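Local coordinates for free methionine-R-sulfoxide reductase (Saccharomyces cerevisiae, PDB 1F5M), which reduces the R-enantiomer of free methionine sulfoxide to methionine, using thioredoxin, and helps protect yeast cells against oxidative stress, at residues B[5-8]-B[9-13]; B[40-43]-B[44-48]; B[49-52]-B[53-57]; B[70-74]-B[75-79]. One frame throughout, in Å; residues are numbered along the deposited sequence.

Contact 1: residues B[5-8]-B[9-13]; sequences TGFH and HADHV
D11 folds back over the start of its own turn to meet H8, three residues earlier. Its CB lies 3.2 Å from H8 O, and CG stays over the same peptide, 3.6 Å from H8 O. With CG anti to the carbonyl carbon and beside the backbone N (chi1 -69°), the carboxylate swings back to the extended backbone of F7 and H8. There OD2 accepts from H8 N at 2.7 Å; the N-H comes from the anti side of the carboxylate, 28° out of its plane. D11 OD2 also lies at the edge of the F7 ring, 3.8 Å from F7 CD2, with ring and carboxylate steeply inclined to each other. The other oxygen, OD1, takes a hydrogen bond from N14. The backbone answers in the reverse sense: D11 N donates to H8 O at 3.0 Å, and so opens the 3-10 turn 9-13. Ahead of it, T5 OG1 accepts from F7 N in an ST turn, which bends the N-terminal arm before helix 21-36. A water ties H8 to D11 a second time: it donates to D11 OD2 at 2.9 Å and lies in the plane of the H8 ring, hydrogen-bonded to ND1. An alanine at D11 removes the carboxylate, and H8 N would probably lose its acceptor while the water lost one of its two holds. H9 NE2 bonds to Q92 of the second subunit, and H12 ND1 to S31 on helix 21-36.

Contact 2: residues B[40-43]-B[44-48]; sequences VNWV and CNLSN
N41 O accepts from N45 N at 3.2 Å, the first of three consecutive i to i+4 bonds that start helix 42-59. W42 O follows with L46 N, and V43 O with S47 N. N41 is the N-cap: its CG stands anti to the backbone N (chi1 -172°), which carries the amide forward so that OD1 receives C44 N at 2.9 Å. The bond is nearly straight (167°) and lies in the carbonyl plane, giving an acceptor to an N-H of the first turn. One turn on, V43 O is gripped twice by S47, by the backbone N and by OG at 2.8 Å, the two donors reaching it from opposite faces of its plane. W42 and L46 supply the apolar side: CD1 of L46 meets CE3 at the benzo part of the W42 indole at 4.0 Å, obliquely, while V43 CG2 lies against one indole face, 3.6 Å above it and toward the rim. N45 lays CB and CG alongside N41 O, and its ND2 reaches back to Q39 O. W42 also stacks on F179 and, with L46, packs on V71 of strand 64-72, whereas N45 faces Y32 and S36 of helix 21-36. V43 meets V43 of the second subunit, so this first turn of the helix is wedged between the sheet, a neighbouring helix and the dimer partner.

Contact 3: residues B[49-52]-B[53-57]; sequences ASSL and IWHAY
The C-terminal half of helix 42-59, a long helix packed against the GAF-domain sheet, runs from A49 to Y57. I53 N donates to A49 O at 3.0 Å. W54 N to S50 O and A56 N to L52 O, the latter 2.9 Å, repeat the i to i+4 pattern. I53 has CG1 anti to its carbonyl carbon (chi1 -64°), and this lays the branch along the preceding turn: CG1 lies 3.4 Å from A49 O, with CD1 just beyond. From there I53 enters the apolar core against A67, I148 and I150 of two neighbouring strands. A different side of the helix carries L52, set against L28, S31 and Y32 of helix 21-36, and A56, whose CB touches L52 O at 3.4 Å. S51 and H55 look to the dimer partner. S51 OG is hydrogen-bonded to G87 O of the second subunit, and H55 also packs on that glycine. The imidazole is covered on one face by its neighbour in sequence: W54 CD1 sits 3.8 Å above the plane of the H55 ring, over its centre.

Contact 4: residues B[70-74]-B[75-79]; sequences YVTQA and SEENT
Q73 N donates to T79 O at 2.8 Å (163°), closing the base of the turn that links strands 64-72 and 79-85. The same oxygen, T79 O, takes a CA-H...O contact from T72 CA at 3.3 Å. Further up, E76 N makes a weak bond back to Q73 O, and T79 N binds E76 O, curling the loop on itself. The Q73 side chain lies along S75 and E76: CG stands anti to the backbone N (chi1 177°), 3.6 Å from S75 N, and the extended chain beyond it carries the amide on past both residues. At its end NE2 lies 3.6 Å from S75 CB, and OE1 faces E76 CB at 3.2 Å. With an alanine at Q73, S75 and E76 would probably lose the side chain they rest on, and the turn would be likely to shift more easily. T72 turns CG2 to the opposite limb, 3.5 Å from E77 CA. Further out, T72 OG1 bonds to T144 O and T79 OG1 to Q95. Behind the turn, V71 pairs with I81 of strand 79-85, while T72 pairs with L145 of strand 144-152, so strand 64-72 runs into the loop from between two antiparallel neighbours.

Contacts 2 and 3 are successive parts of helix 42-59 and are largely buried; contact 1 is a surface turn of the N-terminal arm, and contact 4, about 34 Å from it between centres, is a partly exposed hairpin turn. The helical pair shares regular i to i+4 backbone bonds, to which contact 2 adds the N41 cap and the S47 hydroxyl. A carboxylate holds contact 1; backbone bonds across the hairpin base hold contact 4, with the Q73 side chain packed along the turn. V13 packs on S51, L52 and H55, joining contact 1 to contact 3, while W42 and L46 meet V71, joining contact 2 to contact 4. Contacts 1, 2 and 3 all touch the second subunit; contact 4 does not.

Contact 1: residues B[5-8]-B[9-13]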
loop_
_atom_site.group_PDB
_atom_site.type_symbol
_atom_site.label_atom_id
_atom_site.label_comp_id
_atom_site.label_asym_id
_atom_site.label_seq_id
_atom_site.Cartn_x
_atom_site.Cartn_y
_atom_site.Cartn_z
ATOM N N THR B 5 10.915 -23.265 -5.774
ATOM C CA THR B 5 10.864 -22.809 -7.156
ATOM C C THR B 5 11.987 -21.865 -7.443
ATOM O O THR B 5 12.295 -21.645 -8.598
ATOM C CB THR B 5 9.611 -22.062 -7.513
ATOM O OG1 THR B 5 9.608 -20.826 -6.785
ATOM C CG2 THR B 5 8.374 -22.877 -7.178
ATOM N N GLY B 6 12.612 -21.321 -6.406
ATOM C CA GLY B 6 13.668 -20.343 -6.638
ATOM C C GLY B 6 13.041 -18.959 -6.912
ATOM O O GLY B 6 13.745 -17.986 -7.210
ATOM N N PHE B 7 11.717 -18.851 -6.838
ATOM C CA PHE B 7 11.106 -17.543 -7.053
ATOM C C PHE B 7 10.547 -17.065 -5.712
ATOM O O PHE B 7 10.448 -17.848 -4.763
ATOM C CB PHE B 7 9.973 -17.602 -8.064
ATOM C CG PHE B 7 10.427 -17.739 -9.503
ATOM C CD1 PHE B 7 10.217 -18.928 -10.212
ATOM C CD2 PHE B 7 10.995 -16.668 -10.174
ATOM C CE1 PHE B 7 10.561 -19.050 -11.593
ATOM C CE2 PHE B 7 11.348 -16.770 -11.550
ATOM C CZ PHE B 7 11.125 -17.966 -12.256
ATOM N N HIS B 8 10.227 -15.778 -5.615
ATOM C CA HIS B 8 9.622 -15.203 -4.402
ATOM C C HIS B 8 8.547 -14.286 -4.927
ATOM O O HIS B 8 8.580 -13.913 -6.133
ATOM C CB HIS B 8 10.623 -14.377 -3.587
ATOM C CG HIS B 8 11.642 -15.202 -2.863
ATOM N ND1 HIS B 8 12.839 -15.569 -3.435
ATOM C CD2 HIS B 8 11.629 -15.750 -1.622
ATOM C CE1 HIS B 8 13.525 -16.302 -2.575
ATOM N NE2 HIS B 8 12.815 -16.425 -1.470
ATOM N N HIS B 9 7.602 -13.932 -4.055
ATOM C CA HIS B 9 6.503 -13.047 -4.443
ATOM C C HIS B 9 7.002 -11.766 -5.086
ATOM O O HIS B 9 6.448 -11.295 -6.087
ATOM C CB HIS B 9 5.618 -12.693 -3.224
ATOM C CG HIS B 9 4.664 -13.773 -2.843
ATOM N ND1 HIS B 9 5.070 -14.950 -2.256
ATOM C CD2 HIS B 9 3.331 -13.884 -3.018
ATOM C CE1 HIS B 9 4.028 -15.740 -2.087
ATOM N NE2 HIS B 9 2.959 -15.116 -2.539
ATOM N N ALA B 10 8.071 -11.216 -4.528
ATOM C CA ALA B 10 8.631 -9.968 -5.030
ATOM C C ALA B 10 9.047 -9.997 -6.517
ATOM O O ALA B 10 9.101 -8.950 -7.180
ATOM C CB ALA B 10 9.812 -9.569 -4.154
ATOM N N ASP B 11 9.288 -11.197 -7.050
ATOM C CA ASP B 11 9.726 -11.353 -8.427
ATOM C C ASP B 11 8.731 -10.939 -9.489
ATOM O O ASP B 11 9.080 -10.775 -10.645
ATOM C CB ASP B 11 10.210 -12.786 -8.676
ATOM C CG ASP B 11 11.519 -13.093 -7.948
ATOM O OD1 ASP B 11 12.458 -12.257 -7.970
ATOM O OD2 ASP B 11 11.620 -14.175 -7.362
ATOM N N HIS B 12 7.480 -10.762 -9.115
ATOM C CA HIS B 12 6.514 -10.304 -10.088
ATOM C C HIS B 12 6.844 -8.896 -10.525
ATOM O O HIS B 12 6.349 -8.392 -11.544
ATOM C CB HIS B 12 5.127 -10.297 -9.468
ATOM C CG HIS B 12 4.544 -11.658 -9.336
ATOM N ND1 HIS B 12 3.987 -12.334 -10.402
ATOM C CD2 HIS B 12 4.461 -12.487 -8.272
ATOM C CE1 HIS B 12 3.578 -13.518 -9.995
ATOM N NE2 HIS B 12 3.855 -13.635 -8.707
ATOM N N VAL B 13 7.692 -8.249 -9.744
ATOM C CA VAL B 13 8.043 -6.871 -9.999
ATOM C C VAL B 13 9.531 -6.761 -10.365
ATOM O O VAL B 13 10.093 -5.668 -10.462
ATOM C CB VAL B 13 7.617 -6.068 -8.714
ATOM C CG1 VAL B 13 8.635 -5.084 -8.318
ATOM C CG2 VAL B 13 6.230 -5.467 -8.922
HETATM O O HOH W 1 14.028 -14.461 -5.837
#

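Contact 2: residues B[40-43]-B[44-48]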
loop_
_atom_site.group_PDB
_atom_site.type_symbol
_atom_site.label_atom_id
_atom_site.label_comp_id
_atom_site.label_asym_id
_atom_site.label_seq_id
_atom_site.Cartn_x
_atom_site.Cartn_y
_atom_site.Cartn_z
ATOM N N VAL B 40 -10.350 -13.914 -2.234
ATOM C CA VAL B 40 -11.161 -12.819 -2.727
ATOM C C VAL B 40 -10.922 -11.579 -1.872
ATOM O O VAL B 40 -11.403 -10.509 -2.204
ATOM C CB VAL B 40 -12.686 -13.176 -2.733
ATOM C CG1 VAL B 40 -12.916 -14.493 -3.523
ATOM C CG2 VAL B 40 -13.218 -13.302 -1.298
ATOM N N ASN B 41 -10.168 -11.717 -0.780
ATOM C CA ASN B 41 -9.909 -10.562 0.082
ATOM C C ASN B 41 -9.447 -9.358 -0.741
ATOM O O ASN B 41 -8.357 -9.364 -1.354
ATOM C CB ASN B 41 -8.873 -10.890 1.164
ATOM C CG ASN B 41 -8.747 -9.766 2.170
ATOM O OD1 ASN B 41 -8.029 -8.786 1.948
ATOM N ND2 ASN B 41 -9.493 -9.878 3.267
ATOM N N TRP B 42 -10.244 -8.304 -0.734
ATOM C CA TRP B 42 -9.879 -7.195 -1.598
ATOM C C TRP B 42 -8.729 -6.384 -1.173
ATOM O O TRP B 42 -8.054 -5.802 -2.039
ATOM C CB TRP B 42 -11.055 -6.270 -1.899
ATOM C CG TRP B 42 -11.530 -5.433 -0.767
ATOM C CD1 TRP B 42 -12.636 -5.657 0.008
ATOM C CD2 TRP B 42 -10.994 -4.166 -0.348
ATOM N NE1 TRP B 42 -12.826 -4.602 0.870
ATOM C CE2 TRP B 42 -11.833 -3.675 0.670
ATOM C CE3 TRP B 42 -9.891 -3.392 -0.751
ATOM C CZ2 TRP B 42 -11.610 -2.445 1.303
ATOM C CZ3 TRP B 42 -9.668 -2.159 -0.116
ATOM C CH2 TRP B 42 -10.527 -1.705 0.899
ATOM N N VAL B 43 -8.460 -6.339 0.132
ATOM C CA VAL B 43 -7.330 -5.531 0.579
ATOM C C VAL B 43 -6.051 -6.186 0.114
ATOM O O VAL B 43 -5.145 -5.524 -0.374
ATOM C CB VAL B 43 -7.282 -5.356 2.140
ATOM C CG1 VAL B 43 -6.039 -4.540 2.534
ATOM C CG2 VAL B 43 -8.531 -4.600 2.632
ATOM N N CYS B 44 -5.949 -7.494 0.303
ATOM C CA CYS B 44 -4.761 -8.217 -0.106
ATOM C C CYS B 44 -4.512 -8.064 -1.606
ATOM O O CYS B 44 -3.373 -7.818 -2.052
ATOM C CB CYS B 44 -4.940 -9.696 0.249
ATOM S SG CYS B 44 -3.940 -10.877 -0.650
ATOM N N ASN B 45 -5.578 -8.256 -2.366
ATOM C CA ASN B 45 -5.501 -8.188 -3.809
ATOM C C ASN B 45 -5.177 -6.783 -4.316
ATOM O O ASN B 45 -4.361 -6.647 -5.221
ATOM C CB ASN B 45 -6.793 -8.713 -4.429
ATOM C CG ASN B 45 -6.968 -10.226 -4.233
ATOM O OD1 ASN B 45 -5.997 -10.950 -4.054
ATOM N ND2 ASN B 45 -8.217 -10.700 -4.266
ATOM N N LEU B 46 -5.783 -5.735 -3.746
ATOM C CA LEU B 46 -5.425 -4.396 -4.224
ATOM C C LEU B 46 -4.080 -3.966 -3.721
ATOM O O LEU B 46 -3.434 -3.157 -4.353
ATOM C CB LEU B 46 -6.458 -3.323 -3.827
ATOM C CG LEU B 46 -7.835 -3.466 -4.440
ATOM C CD1 LEU B 46 -8.627 -2.168 -4.302
ATOM C CD2 LEU B 46 -7.678 -3.877 -5.888
ATOM N N SER B 47 -3.615 -4.492 -2.579
ATOM C CA SER B 47 -2.304 -4.085 -2.123
ATOM C C SER B 47 -1.237 -4.593 -3.073
ATOM O O SER B 47 -0.326 -3.863 -3.383
ATOM C CB SER B 47 -2.035 -4.624 -0.713
ATOM O OG SER B 47 -2.896 -3.960 0.198
ATOM N N ASN B 48 -1.301 -5.861 -3.486
ATOM C CA ASN B 48 -0.303 -6.373 -4.428
ATOM C C ASN B 48 -0.513 -5.691 -5.779
ATOM O O ASN B 48 0.449 -5.352 -6.477
ATOM C CB ASN B 48 -0.411 -7.883 -4.582
ATOM C CG ASN B 48 0.437 -8.611 -3.534
ATOM O OD1 ASN B 48 1.411 -8.061 -3.065
ATOM N ND2 ASN B 48 0.083 -9.821 -3.196
#

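Contact 3: residues B[49-52]-B[53-57]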
loop_
_atom_site.group_PDB
_atom_site.type_symbol
_atom_site.label_atom_id
_atom_site.label_comp_id
_atom_site.label_asym_id
_atom_site.label_seq_id
_atom_site.Cartn_x
_atom_site.Cartn_y
_atom_site.Cartn_z
ATOM N N ALA B 49 -1.758 -5.456 -6.120
ATOM C CA ALA B 49 -2.001 -4.730 -7.376
ATOM C C ALA B 49 -1.278 -3.371 -7.389
ATOM O O ALA B 49 -0.625 -3.013 -8.387
ATOM C CB ALA B 49 -3.462 -4.518 -7.557
ATOM N N SER B 50 -1.395 -2.595 -6.304
ATOM C CA SER B 50 -0.759 -1.284 -6.291
ATOM C C SER B 50 0.750 -1.435 -6.528
ATOM O O SER B 50 1.359 -0.633 -7.219
ATOM C CB SER B 50 -1.051 -0.538 -4.966
ATOM O OG SER B 50 -0.341 -1.105 -3.878
ATOM N N SER B 51 1.367 -2.484 -5.986
ATOM C CA SER B 51 2.795 -2.676 -6.201
ATOM C C SER B 51 3.132 -3.036 -7.683
ATOM O O SER B 51 4.153 -2.616 -8.232
ATOM C CB SER B 51 3.268 -3.784 -5.271
ATOM O OG SER B 51 4.626 -3.990 -5.434
ATOM N N LEU B 52 2.266 -3.812 -8.321
ATOM C CA LEU B 52 2.432 -4.240 -9.715
ATOM C C LEU B 52 2.404 -2.972 -10.596
ATOM O O LEU B 52 3.340 -2.717 -11.387
ATOM C CB LEU B 52 1.268 -5.191 -10.132
ATOM C CG LEU B 52 1.378 -6.644 -9.632
ATOM C CD1 LEU B 52 0.166 -7.513 -10.077
ATOM C CD2 LEU B 52 2.700 -7.233 -10.195
ATOM N N ILE B 53 1.400 -2.137 -10.370
ATOM C CA ILE B 53 1.220 -0.911 -11.171
ATOM C C ILE B 53 2.401 0.041 -10.996
ATOM O O ILE B 53 2.963 0.527 -11.967
ATOM C CB ILE B 53 -0.075 -0.202 -10.772
ATOM C CG1 ILE B 53 -1.264 -1.111 -11.113
ATOM C CG2 ILE B 53 -0.192 1.170 -11.475
ATOM C CD1 ILE B 53 -2.543 -0.674 -10.474
ATOM N N TRP B 54 2.822 0.220 -9.746
ATOM C CA TRP B 54 3.899 1.129 -9.413
ATOM C C TRP B 54 5.177 0.738 -10.171
ATOM O O TRP B 54 5.785 1.560 -10.852
ATOM C CB TRP B 54 4.191 1.088 -7.872
ATOM C CG TRP B 54 5.440 1.910 -7.528
ATOM C CD1 TRP B 54 6.742 1.530 -7.679
ATOM C CD2 TRP B 54 5.463 3.263 -7.112
ATOM N NE1 TRP B 54 7.578 2.568 -7.382
ATOM C CE2 TRP B 54 6.822 3.653 -7.024
ATOM C CE3 TRP B 54 4.462 4.209 -6.813
ATOM C CZ2 TRP B 54 7.218 4.949 -6.638
ATOM C CZ3 TRP B 54 4.852 5.503 -6.429
ATOM C CH2 TRP B 54 6.228 5.858 -6.343
ATOM N N HIS B 55 5.599 -0.521 -10.012
ATOM C CA HIS B 55 6.808 -0.994 -10.650
ATOM C C HIS B 55 6.736 -1.037 -12.165
ATOM O O HIS B 55 7.747 -0.793 -12.828
ATOM C CB HIS B 55 7.184 -2.351 -10.076
ATOM C CG HIS B 55 7.632 -2.272 -8.648
ATOM N ND1 HIS B 55 8.910 -1.876 -8.285
ATOM C CD2 HIS B 55 6.936 -2.398 -7.496
ATOM C CE1 HIS B 55 8.974 -1.755 -6.971
ATOM N NE2 HIS B 55 7.783 -2.061 -6.469
ATOM N N ALA B 56 5.584 -1.378 -12.711
ATOM C CA ALA B 56 5.438 -1.374 -14.176
ATOM C C ALA B 56 5.719 0.031 -14.719
ATOM O O ALA B 56 6.512 0.213 -15.672
ATOM C CB ALA B 56 4.033 -1.786 -14.588
ATOM N N TYR B 57 5.069 1.032 -14.145
ATOM C CA TYR B 57 5.296 2.379 -14.653
ATOM C C TYR B 57 6.697 2.894 -14.410
ATOM O O TYR B 57 7.206 3.678 -15.217
ATOM C CB TYR B 57 4.248 3.359 -14.110
ATOM C CG TYR B 57 2.995 3.238 -14.928
ATOM C CD1 TYR B 57 2.020 2.305 -14.592
ATOM C CD2 TYR B 57 2.871 3.927 -16.146
ATOM C CE1 TYR B 57 0.957 2.034 -15.451
ATOM C CE2 TYR B 57 1.812 3.664 -17.012
ATOM C CZ TYR B 57 0.865 2.711 -16.663
ATOM O OH TYR B 57 -0.135 2.344 -17.530
#

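Contact 4: residues B[70-74]-B[75-79]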
loop_
_atom_site.group_PDB
_atom_site.type_symbol
_atom_site.label_atom_id
_atom_site.label_comp_id
_atom_site.label_asym_id
_atom_site.label_seq_id
_atom_site.Cartn_x
_atom_site.Cartn_y
_atom_site.Cartn_z
ATOM N N TYR B 70 -8.970 3.711 -4.439
ATOM C CA TYR B 70 -9.997 4.283 -3.551
ATOM C C TYR B 70 -11.144 3.298 -3.731
ATOM O O TYR B 70 -11.275 2.716 -4.791
ATOM C CB TYR B 70 -10.445 5.676 -3.972
ATOM C CG TYR B 70 -9.488 6.746 -3.496
ATOM C CD1 TYR B 70 -8.313 7.027 -4.206
ATOM C CD2 TYR B 70 -9.720 7.433 -2.303
ATOM C CE1 TYR B 70 -7.408 7.948 -3.740
ATOM C CE2 TYR B 70 -8.796 8.377 -1.824
ATOM C CZ TYR B 70 -7.650 8.627 -2.541
ATOM O OH TYR B 70 -6.709 9.558 -2.076
ATOM N N VAL B 71 -11.985 3.102 -2.728
ATOM C CA VAL B 71 -13.047 2.128 -2.881
ATOM C C VAL B 71 -14.280 2.797 -2.335
ATOM O O VAL B 71 -14.205 3.626 -1.435
ATOM C CB VAL B 71 -12.756 0.825 -2.076
ATOM C CG1 VAL B 71 -11.418 0.178 -2.554
ATOM C CG2 VAL B 71 -12.695 1.159 -0.588
ATOM N N THR B 72 -15.418 2.441 -2.894
ATOM C CA THR B 72 -16.664 3.066 -2.489
ATOM C C THR B 72 -16.973 2.648 -1.066
ATOM O O THR B 72 -16.931 1.464 -0.729
ATOM C CB THR B 72 -17.800 2.676 -3.470
ATOM O OG1 THR B 72 -17.404 3.046 -4.797
ATOM C CG2 THR B 72 -19.116 3.406 -3.129
ATOM N N GLN B 73 -17.211 3.641 -0.218
ATOM C CA GLN B 73 -17.540 3.368 1.168
ATOM C C GLN B 73 -18.813 2.522 1.184
ATOM O O GLN B 73 -19.794 2.851 0.500
ATOM C CB GLN B 73 -17.785 4.672 1.925
ATOM C CG GLN B 73 -18.196 4.437 3.371
ATOM C CD GLN B 73 -18.550 5.723 4.099
ATOM O OE1 GLN B 73 -19.035 6.691 3.490
ATOM N NE2 GLN B 73 -18.331 5.738 5.415
ATOM N N ALA B 74 -18.796 1.429 1.945
ATOM C CA ALA B 74 -19.972 0.562 2.042
ATOM C C ALA B 74 -21.135 1.388 2.597
ATOM O O ALA B 74 -22.235 1.405 2.039
ATOM C CB ALA B 74 -19.687 -0.612 2.965
ATOM N N SER B 75 -20.865 2.080 3.699
ATOM C CA SER B 75 -21.852 2.911 4.349
ATOM C C SER B 75 -22.465 3.970 3.416
ATOM O O SER B 75 -23.611 4.368 3.617
ATOM C CB SER B 75 -21.212 3.578 5.578
ATOM O OG SER B 75 -21.907 4.771 5.948
ATOM N N GLU B 76 -21.722 4.427 2.405
ATOM C CA GLU B 76 -22.249 5.448 1.486
ATOM C C GLU B 76 -21.752 5.274 0.038
ATOM O O GLU B 76 -20.586 5.551 -0.265
ATOM C CB GLU B 76 -21.880 6.838 2.006
ATOM C CG GLU B 76 -22.953 7.887 1.744
ATOM C CD GLU B 76 -23.190 8.149 0.249
ATOM O OE1 GLU B 76 -22.217 8.540 -0.446
ATOM O OE2 GLU B 76 -24.352 7.969 -0.218
ATOM N N GLU B 77 -22.641 4.840 -0.859
ATOM C CA GLU B 77 -22.254 4.593 -2.256
ATOM C C GLU B 77 -22.041 5.822 -3.144
ATOM O O GLU B 77 -22.209 5.735 -4.367
ATOM C CB GLU B 77 -23.269 3.666 -2.948
ATOM C CG GLU B 77 -23.468 2.262 -2.320
ATOM C CD GLU B 77 -22.395 1.843 -1.295
ATOM O OE1 GLU B 77 -22.410 2.385 -0.158
ATOM O OE2 GLU B 77 -21.545 0.969 -1.623
ATOM N N ASN B 78 -21.699 6.957 -2.525
ATOM C CA ASN B 78 -21.408 8.209 -3.226
ATOM C C ASN B 78 -20.132 8.794 -2.645
ATOM O O ASN B 78 -19.840 9.978 -2.822
ATOM C CB ASN B 78 -22.522 9.237 -3.063
ATOM C CG ASN B 78 -23.448 9.290 -4.270
ATOM O OD1 ASN B 78 -22.997 9.424 -5.423
ATOM N ND2 ASN B 78 -24.752 9.194 -4.014
ATOM N N THR B 79 -19.377 7.951 -1.949
ATOM C CA THR B 79 -18.140 8.375 -1.338
ATOM C C THR B 79 -17.047 7.330 -1.561
ATOM O O THR B 79 -17.328 6.143 -1.572
ATOM C CB THR B 79 -18.383 8.615 0.156
ATOM O OG1 THR B 79 -19.231 9.756 0.272
ATOM C CG2 THR B 79 -17.096 8.883 0.898
#